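Local coordinates for protein Zn-dependent hydrolase, glyoxylase (Echinicola vietnamensis, PDB 6T5K) that probably hydrolyses beta-lactam antibiotics to substituted beta-amino acids as a zinc-dependent class B metallo-beta-lactamase, at residues Y25-L30 with T79-S84; A67-T72 with N94-T99. One frame throughout, in Å; residues are numbered along the deposited sequence. Where two conformers were deposited one is given.

In the fold
Interaction 2 lies in the core of the metallo-beta-lactamase fold, where 67-72 and 94-99 run as neighbouring parallel strands of the larger sheet; all but one of its touching residues are buried. Interaction 1 sits nearer the surface: 25-30, the end of that sheet's outermost strand and the turn that follows, meets helix 76-88. Interaction 2 lies within a beta-alpha-beta unit, whereas interaction 1 joins only its crossover helix to the N-terminal hairpin; Leu82 CD2 packs on Val69 CG1 between them. Each has a carboxylate oxygen with two donors: buried Asp71, beside backbone bonds and apolar packing, and partly exposed Glu81, gripped by two hydroxyls, with a water bridging Tyr25 to the helix backbone.

Interaction 1 of 2, residues Y25-L30 with T79-S84; sequences YSSDKL and TSELLS
Glu81, on helix 76-88, reaches across to the beta-hairpin of antiparallel strands 22-26 and 30-34. There Tyr25, at the strand end, and Ser27, in the turn, give their hydroxyls to the same carboxylate oxygen. Tyr25 OH donates to Glu81 OE1 at 2.5 Å, on the anti lone pair, the one away from OE2. Ser27 OG donates to Glu81 OE1 at 2.4 Å, a very short bond to be read with caution. Tyr25 CG lies anti to the backbone N, beside the carbonyl carbon. OE1 sits at the ring edge, in plane. Ring and carboxylate planes are turned 63° apart, and the two side chains cross at about a right angle. Glu81 chi1 is -146°, away from any staggered position, and Tyr25 OH lies only 3.0 Å from Glu81 CG, a tight approach; beyond CG the chain is extended.

Ser27 also organises its own turn, which its backbone N closes by bonding Leu30 O. Its OG accepts from Lys29 N at 3.0 Å and from Leu30 N, forming an ST turn and an ST motif. Lys29 brings its CB, not its ammonium, to Glu81 OE2. On the apolar flank Leu30 CD2 rests 3.9 Å from Leu82 CB and also lies against Leu82 N. A water donates to Tyr25 OH and to Glu81 O, while Phe85 meets the Tyr25 ring.

The Tyr25 hydroxyl, with Ser27 as a probable second donor, would be expected to stabilise the ionised form of Glu81, although Asp28 OD1, 5.0 Å from Glu81 OE1, would oppose this.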
ATOM      1  N   TYR A  25      -6.126   0.883 -16.595  1.00 27.48           N
ATOM      2  CA  TYR A  25      -6.785  -0.413 -16.621  1.00 27.55           C
ATOM      3  C   TYR A  25      -8.106  -0.289 -15.886  1.00 27.55           C
ATOM      4  O   TYR A  25      -8.182   0.376 -14.847  1.00 26.18           O
ATOM      5  CB  TYR A  25      -5.936  -1.489 -15.933  1.00 27.31           C
ATOM      6  CG  TYR A  25      -6.577  -2.855 -15.943  1.00 27.11           C
ATOM      7  CD1 TYR A  25      -7.419  -3.260 -14.919  1.00 27.10           C
ATOM      8  CD2 TYR A  25      -6.334  -3.747 -16.979  1.00 28.91           C
ATOM      9  CE1 TYR A  25      -8.006  -4.516 -14.925  1.00 27.97           C
ATOM     10  CE2 TYR A  25      -6.916  -5.002 -17.001  1.00 30.33           C
ATOM     11  CZ  TYR A  25      -7.750  -5.375 -15.964  1.00 29.11           C
ATOM     12  OH  TYR A  25      -8.334  -6.618 -15.963  1.00 30.74           O
ATOM     13  N   SER A  26      -9.134  -0.952 -16.403  1.00 30.03           N
ATOM     14  CA  SER A  26     -10.433  -0.933 -15.745  1.00 33.18           C
ATOM     15  C   SER A  26     -11.171  -2.217 -16.075  1.00 33.09           C
ATOM     16  O   SER A  26     -11.336  -2.552 -17.251  1.00 33.97           O
ATOM     17  CB  SER A  26     -11.238   0.274 -16.229  1.00 38.21           C
ATOM     18  OG  SER A  26     -12.511   0.334 -15.617  1.00 42.06           O
ATOM     19  N   SER A  27     -11.584  -2.944 -15.043  1.00 31.78           N
ATOM     20  CA  SER A  27     -12.494  -4.065 -15.207  1.00 32.80           C
ATOM     21  C   SER A  27     -13.529  -3.994 -14.100  1.00 35.16           C
ATOM     22  O   SER A  27     -13.532  -3.059 -13.295  1.00 34.72           O
ATOM     23  CB  SER A  27     -11.755  -5.398 -15.072  1.00 32.26           C
ATOM     24  OG  SER A  27     -11.553  -5.694 -13.689  1.00 32.04           O
ATOM     25  N   ASP A  28     -14.365  -5.040 -14.040  1.00 38.53           N
ATOM     26  CA  ASP A  28     -15.383  -5.165 -13.008  1.00 42.35           C
ATOM     27  C   ASP A  28     -14.780  -5.188 -11.613  1.00 40.73           C
ATOM     28  O   ASP A  28     -15.408  -4.728 -10.653  1.00 42.17           O
ATOM     29  CB  ASP A  28     -16.194  -6.454 -13.252  1.00 48.27           C
ATOM     30  CG  ASP A  28     -15.317  -7.655 -13.705  1.00 54.65           C
ATOM     31  OD1 ASP A  28     -14.627  -7.547 -14.747  1.00 56.62           O
ATOM     32  OD2 ASP A  28     -15.345  -8.721 -13.038  1.00 57.29           O
ATOM     33  N   LYS A  29     -13.560  -5.693 -11.482  1.00 35.41           N
ATOM     34  CA  LYS A  29     -13.005  -6.014 -10.185  1.00 34.48           C
ATOM     35  C   LYS A  29     -11.785  -5.184  -9.831  1.00 29.49           C
ATOM     36  O   LYS A  29     -11.384  -5.165  -8.658  1.00 29.25           O
ATOM     37  CB  LYS A  29     -12.594  -7.490 -10.181  1.00 38.33           C
ATOM     38  CG  LYS A  29     -13.663  -8.507 -10.471  1.00 42.65           C
ATOM     39  CD  LYS A  29     -14.849  -8.330  -9.549  1.00 45.79           C
ATOM     40  CE  LYS A  29     -15.433  -9.666  -9.084  1.00 48.97           C
ATOM     41  NZ  LYS A  29     -15.859  -9.612  -7.646  1.00 50.17           N
ATOM     42  N   LEU A  30     -11.179  -4.517 -10.806  1.00 26.31           N
ATOM     43  CA  LEU A  30      -9.908  -3.840 -10.574  1.00 25.75           C
ATOM     44  C   LEU A  30      -9.778  -2.606 -11.450  1.00 26.43           C
ATOM     45  O   LEU A  30     -10.044  -2.670 -12.650  1.00 27.12           O
ATOM     46  CB  LEU A  30      -8.744  -4.785 -10.896  1.00 26.34           C
ATOM     47  CG  LEU A  30      -7.337  -4.286 -10.582  1.00 26.59           C
ATOM     48  CD1 LEU A  30      -7.122  -4.332  -9.087  1.00 27.34           C
ATOM     49  CD2 LEU A  30      -6.313  -5.170 -11.273  1.00 27.74           C
ATOM     50  N   THR A  79      -5.722 -10.334  -7.803  1.00 21.91           N
ATOM     51  CA  THR A  79      -4.280 -10.196  -7.871  1.00 20.19           C
ATOM     52  C   THR A  79      -3.771 -10.734  -9.203  1.00 23.02           C
ATOM     53  O   THR A  79      -2.875 -10.154  -9.821  1.00 22.13           O
ATOM     54  CB  THR A  79      -3.619 -10.870  -6.662  1.00 20.43           C
ATOM     55  OG1 THR A  79      -4.212 -10.337  -5.462  1.00 20.73           O
ATOM     56  CG2 THR A  79      -2.148 -10.620  -6.620  1.00 19.94           C
ATOM     57  N   SER A  80      -4.315 -11.866  -9.658  1.00 24.29           N
ATOM     58  CA  SER A  80      -3.964 -12.373 -10.984  1.00 26.54           C
ATOM     59  C   SER A  80      -4.302 -11.372 -12.087  1.00 26.22           C
ATOM     60  O   SER A  80      -3.539 -11.212 -13.048  1.00 25.74           O
ATOM     61  CB  SER A  80      -4.663 -13.708 -11.222  1.00 30.75           C
ATOM     62  OG  SER A  80      -4.227 -14.633 -10.235  1.00 33.89           O
ATOM     63  N   GLU A  81      -5.417 -10.657 -11.949  1.00 25.83           N
ATOM     64  CA  GLU A  81      -5.757  -9.627 -12.925  1.00 25.96           C
ATOM     65  C   GLU A  81      -4.714  -8.516 -12.935  1.00 24.45           C
ATOM     66  O   GLU A  81      -4.300  -8.037 -14.002  1.00 26.16           O
ATOM     67  CB  GLU A  81      -7.131  -9.054 -12.588  1.00 30.09           C
ATOM     68  CG  GLU A  81      -7.949  -8.663 -13.755  1.00 34.18           C
ATOM     69  CD  GLU A  81      -9.324  -8.163 -13.370  1.00 34.36           C
ATOM     70  OE1 GLU A  81      -9.731  -7.155 -13.958  1.00 33.35           O
ATOM     71  OE2 GLU A  81     -10.003  -8.773 -12.508  1.00 36.55           O
ATOM     72  N   LEU A  82      -4.291  -8.083 -11.753  1.00 21.69           N
ATOM     73  CA  LEU A  82      -3.226  -7.097 -11.664  1.00 21.30           C
ATOM     74  C   LEU A  82      -1.966  -7.593 -12.365  1.00 21.28           C
ATOM     75  O   LEU A  82      -1.341  -6.862 -13.134  1.00 22.28           O
ATOM     76  CB  LEU A  82      -2.971  -6.789 -10.189  1.00 21.00           C
ATOM     77  CG  LEU A  82      -1.829  -5.847  -9.815  1.00 21.91           C
ATOM     78  CD1 LEU A  82      -1.967  -4.486 -10.486  1.00 24.95           C
ATOM     79  CD2 LEU A  82      -1.782  -5.683  -8.301  1.00 22.16           C
ATOM     80  N   LEU A  83      -1.546  -8.821 -12.067  1.00 21.10           N
ATOM     81  CA  LEU A  83      -0.300  -9.324 -12.619  1.00 20.54           C
ATOM     82  C   LEU A  83      -0.416  -9.514 -14.119  1.00 23.97           C
ATOM     83  O   LEU A  83       0.560  -9.305 -14.844  1.00 23.88           O
ATOM     84  CB  LEU A  83       0.084 -10.614 -11.893  1.00 20.94           C
ATOM     85  CG  LEU A  83       0.645 -10.324 -10.501  1.00 22.86           C
ATOM     86  CD1 LEU A  83       0.613 -11.515  -9.598  1.00 23.10           C
ATOM     87  CD2 LEU A  83       2.053  -9.844 -10.661  1.00 24.85           C
ATOM     88  N   SER A  84      -1.594  -9.915 -14.603  0.60 25.06           N
ATOM     89  CA  SER A  84      -1.804 -10.028 -16.041  0.60 27.77           C
ATOM     90  C   SER A  84      -1.598  -8.687 -16.728  0.60 27.33           C
ATOM     91  O   SER A  84      -0.990  -8.624 -17.797  0.60 27.91           O
ATOM     92  CB  SER A  84      -3.211 -10.558 -16.312  0.60 31.57           C
ATOM     93  OG  SER A  84      -3.429 -10.768 -17.700  0.60 34.87           O
TER
HETATM   94  O   HOH W   1      -5.762  -8.149 -16.545  1.00 46.72           O

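Interaction 2 of 2, residues A67-T72 with N94-T99; sequences AVVFDT and NAVVAT
Asp71 and Thr99 close the C-terminal end of a parallel strand pair that belongs to a beta-alpha-beta crossover, strand 66-70 and strand 92-98 joined through helix 76-88. The strand axes come within 4.7 Å at 12°. Backbone bonds alternate between them: Asn94 N to Ala67 O, Val69 N to Ala95 O, Val97 N to Val69 O, and Asp71 N to Val97 O at 2.7 Å. Ala95 N, buried by the contact, is left without a partner.

Phe70 and Val97 lie side by side on one face of the sheet, pointing the same way. Val97 CB is 3.8 Å from Phe70 CD2 and makes an off-centre CH-pi contact, 4.2 Å from the Phe70 ring centroid. Val97 CG2 stands over one face of the Phe70 ring, offset toward its rim, and Thr99 CG2 meets the ring at its edge, near CD2. Val154 and Val156 of the second sheet also touch this aromatic. On the sheet's other face Val96 CG2, anti to the backbone N, approaches Val69 CB and Thr72 CG2, with Leu109 and Phe112 of helix 109-114 packed nearby.

The Asp71 side chain can be followed outward. CB starts away from the neighbouring strand, but CG, anti to the carbonyl carbon and beside the backbone N (chi1 -75°), comes 3.4 Å from Thr99 OG1. OD2 passes 3.3 Å from Thr99 OG1, farther than OD1. OD1 takes two donors from Thr99, the residue directly before the zinc ligand His100: the backbone N, at 3.0 Å nearly along the C-O axis, and OG1, at 2.8 Å on the syn side, 16° out of the carboxylate plane.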
ATOM      1  N   ALA A  67       8.756  -2.955 -12.027  1.00 14.81           N
ATOM      2  CA  ALA A  67       7.670  -2.559 -11.150  1.00 17.55           C
ATOM      3  C   ALA A  67       7.810  -3.191  -9.775  1.00 16.91           C
ATOM      4  O   ALA A  67       8.312  -4.311  -9.622  1.00 18.15           O
ATOM      5  CB  ALA A  67       6.335  -2.985 -11.748  1.00 16.87           C
ATOM      6  N   VAL A  68       7.375  -2.439  -8.762  1.00 16.00           N
ATOM      7  CA  VAL A  68       7.182  -2.971  -7.417  1.00 16.11           C
ATOM      8  C   VAL A  68       5.757  -2.674  -6.978  1.00 15.16           C
ATOM      9  O   VAL A  68       5.251  -1.578  -7.212  1.00 15.73           O
ATOM     10  CB  VAL A  68       8.189  -2.345  -6.442  1.00 15.96           C
ATOM     11  CG1 VAL A  68       7.815  -2.685  -5.003  1.00 15.76           C
ATOM     12  CG2 VAL A  68       9.622  -2.776  -6.805  1.00 16.92           C
ATOM     13  N   VAL A  69       5.100  -3.662  -6.382  1.00 15.52           N
ATOM     14  CA  VAL A  69       3.712  -3.537  -5.955  1.00 15.51           C
ATOM     15  C   VAL A  69       3.639  -3.457  -4.432  1.00 15.49           C
ATOM     16  O   VAL A  69       4.290  -4.233  -3.727  1.00 16.45           O
ATOM     17  CB  VAL A  69       2.884  -4.718  -6.485  1.00 16.78           C
ATOM     18  CG1 VAL A  69       1.447  -4.633  -5.997  1.00 16.95           C
ATOM     19  CG2 VAL A  69       2.953  -4.785  -7.999  1.00 17.06           C
ATOM     20  N   PHE A  70       2.826  -2.531  -3.942  1.00 16.23           N
ATOM     21  CA  PHE A  70       2.496  -2.404  -2.530  1.00 14.97           C
ATOM     22  C   PHE A  70       1.055  -2.829  -2.358  1.00 16.04           C
ATOM     23  O   PHE A  70       0.156  -2.204  -2.931  1.00 16.34           O
ATOM     24  CB  PHE A  70       2.662  -0.964  -2.045  1.00 13.93           C
ATOM     25  CG  PHE A  70       4.096  -0.574  -1.852  1.00 14.94           C
ATOM     26  CD1 PHE A  70       4.890  -0.268  -2.936  1.00 15.97           C
ATOM     27  CD2 PHE A  70       4.674  -0.560  -0.573  1.00 15.39           C
ATOM     28  CE1 PHE A  70       6.205   0.056  -2.761  1.00 17.53           C
ATOM     29  CE2 PHE A  70       5.987  -0.263  -0.424  1.00 15.05           C
ATOM     30  CZ  PHE A  70       6.743   0.083  -1.516  1.00 16.77           C
ATOM     31  N   ASP A  71       0.867  -3.886  -1.573  1.00 15.41           N
ATOM     32  CA  ASP A  71      -0.396  -4.547  -1.266  1.00 16.72           C
ATOM     33  C   ASP A  71      -0.927  -5.336  -2.455  1.00 17.50           C
ATOM     34  O   ASP A  71      -0.814  -4.921  -3.620  1.00 17.61           O
ATOM     35  CB  ASP A  71      -1.469  -3.590  -0.762  1.00 16.51           C
ATOM     36  CG  ASP A  71      -1.242  -3.142   0.669  1.00 18.64           C
ATOM     37  OD1 ASP A  71      -0.206  -3.489   1.272  1.00 19.15           O
ATOM     38  OD2 ASP A  71      -2.120  -2.411   1.184  1.00 19.70           O
ATOM     39  N   THR A  72      -1.485  -6.469  -2.151  1.00 19.79           N
ATOM     40  CA  THR A  72      -2.280  -7.181  -3.134  1.00 19.54           C
ATOM     41  C   THR A  72      -3.737  -6.761  -2.995  1.00 20.48           C
ATOM     42  O   THR A  72      -4.164  -6.326  -1.919  1.00 22.19           O
ATOM     43  CB  THR A  72      -2.205  -8.693  -2.921  1.00 20.56           C
ATOM     44  OG1 THR A  72      -2.851  -9.067  -1.697  1.00 19.72           O
ATOM     45  CG2 THR A  72      -0.775  -9.168  -2.863  1.00 19.82           C
ATOM     46  N   ASN A  94       9.462  -6.864  -9.754  1.00 17.54           N
ATOM     47  CA  ASN A  94      10.593  -7.199  -8.903  1.00 16.65           C
ATOM     48  C   ASN A  94      10.189  -7.676  -7.522  1.00 18.52           C
ATOM     49  O   ASN A  94      10.919  -8.464  -6.919  1.00 18.80           O
ATOM     50  CB  ASN A  94      11.463  -5.962  -8.682  1.00 18.30           C
ATOM     51  CG  ASN A  94      12.190  -5.521  -9.926  1.00 18.55           C
ATOM     52  OD1 ASN A  94      12.301  -6.266 -10.891  1.00 19.78           O
ATOM     53  ND2 ASN A  94      12.703  -4.305  -9.907  1.00 18.06           N
ATOM     54  N   ALA A  95       9.078  -7.189  -6.989  1.00 16.60           N
ATOM     55  CA  ALA A  95       8.745  -7.487  -5.606  1.00 16.13           C
ATOM     56  C   ALA A  95       7.324  -7.046  -5.349  1.00 16.38           C
ATOM     57  O   ALA A  95       6.786  -6.177  -6.050  1.00 16.66           O
ATOM     58  CB  ALA A  95       9.688  -6.768  -4.632  1.00 17.67           C
ATOM     59  N   VAL A  96       6.733  -7.653  -4.321  1.00 15.81           N
ATOM     60  CA  VAL A  96       5.499  -7.186  -3.720  1.00 15.88           C
ATOM     61  C   VAL A  96       5.748  -6.962  -2.234  1.00 14.75           C
ATOM     62  O   VAL A  96       6.502  -7.711  -1.603  1.00 15.24           O
ATOM     63  CB  VAL A  96       4.323  -8.153  -3.961  1.00 16.63           C
ATOM     64  CG1 VAL A  96       4.606  -9.544  -3.396  1.00 17.37           C
ATOM     65  CG2 VAL A  96       3.043  -7.572  -3.374  1.00 17.08           C
ATOM     66  N   VAL A  97       5.125  -5.922  -1.685  1.00 15.58           N
ATOM     67  CA  VAL A  97       5.233  -5.572  -0.279  1.00 15.22           C
ATOM     68  C   VAL A  97       3.842  -5.632   0.338  1.00 16.47           C
ATOM     69  O   VAL A  97       2.918  -4.992  -0.158  1.00 17.87           O
ATOM     70  CB  VAL A  97       5.807  -4.154  -0.097  1.00 15.79           C
ATOM     71  CG1 VAL A  97       5.896  -3.783   1.366  1.00 17.70           C
ATOM     72  CG2 VAL A  97       7.171  -4.038  -0.761  1.00 17.17           C
ATOM     73  N   ALA A  98       3.704  -6.354   1.450  1.00 16.30           N
ATOM     74  CA  ALA A  98       2.457  -6.371   2.217  1.00 15.12           C
ATOM     75  C   ALA A  98       2.619  -5.361   3.344  1.00 13.71           C
ATOM     76  O   ALA A  98       3.501  -5.523   4.195  1.00 15.50           O
ATOM     77  CB  ALA A  98       2.195  -7.743   2.822  1.00 16.95           C
ATOM     78  N   THR A  99       1.812  -4.306   3.330  1.00 14.13           N
ATOM     79  CA  THR A  99       2.048  -3.223   4.278  1.00 14.62           C
ATOM     80  C   THR A  99       1.481  -3.471   5.676  1.00 15.32           C
ATOM     81  O   THR A  99       1.770  -2.676   6.583  1.00 15.11           O
ATOM     82  CB  THR A  99       1.608  -1.861   3.714  1.00 15.57           C
ATOM     83  OG1 THR A  99       0.212  -1.830   3.459  1.00 18.29           O
ATOM     84  CG2 THR A  99       2.411  -1.504   2.460  1.00 16.26           C
TER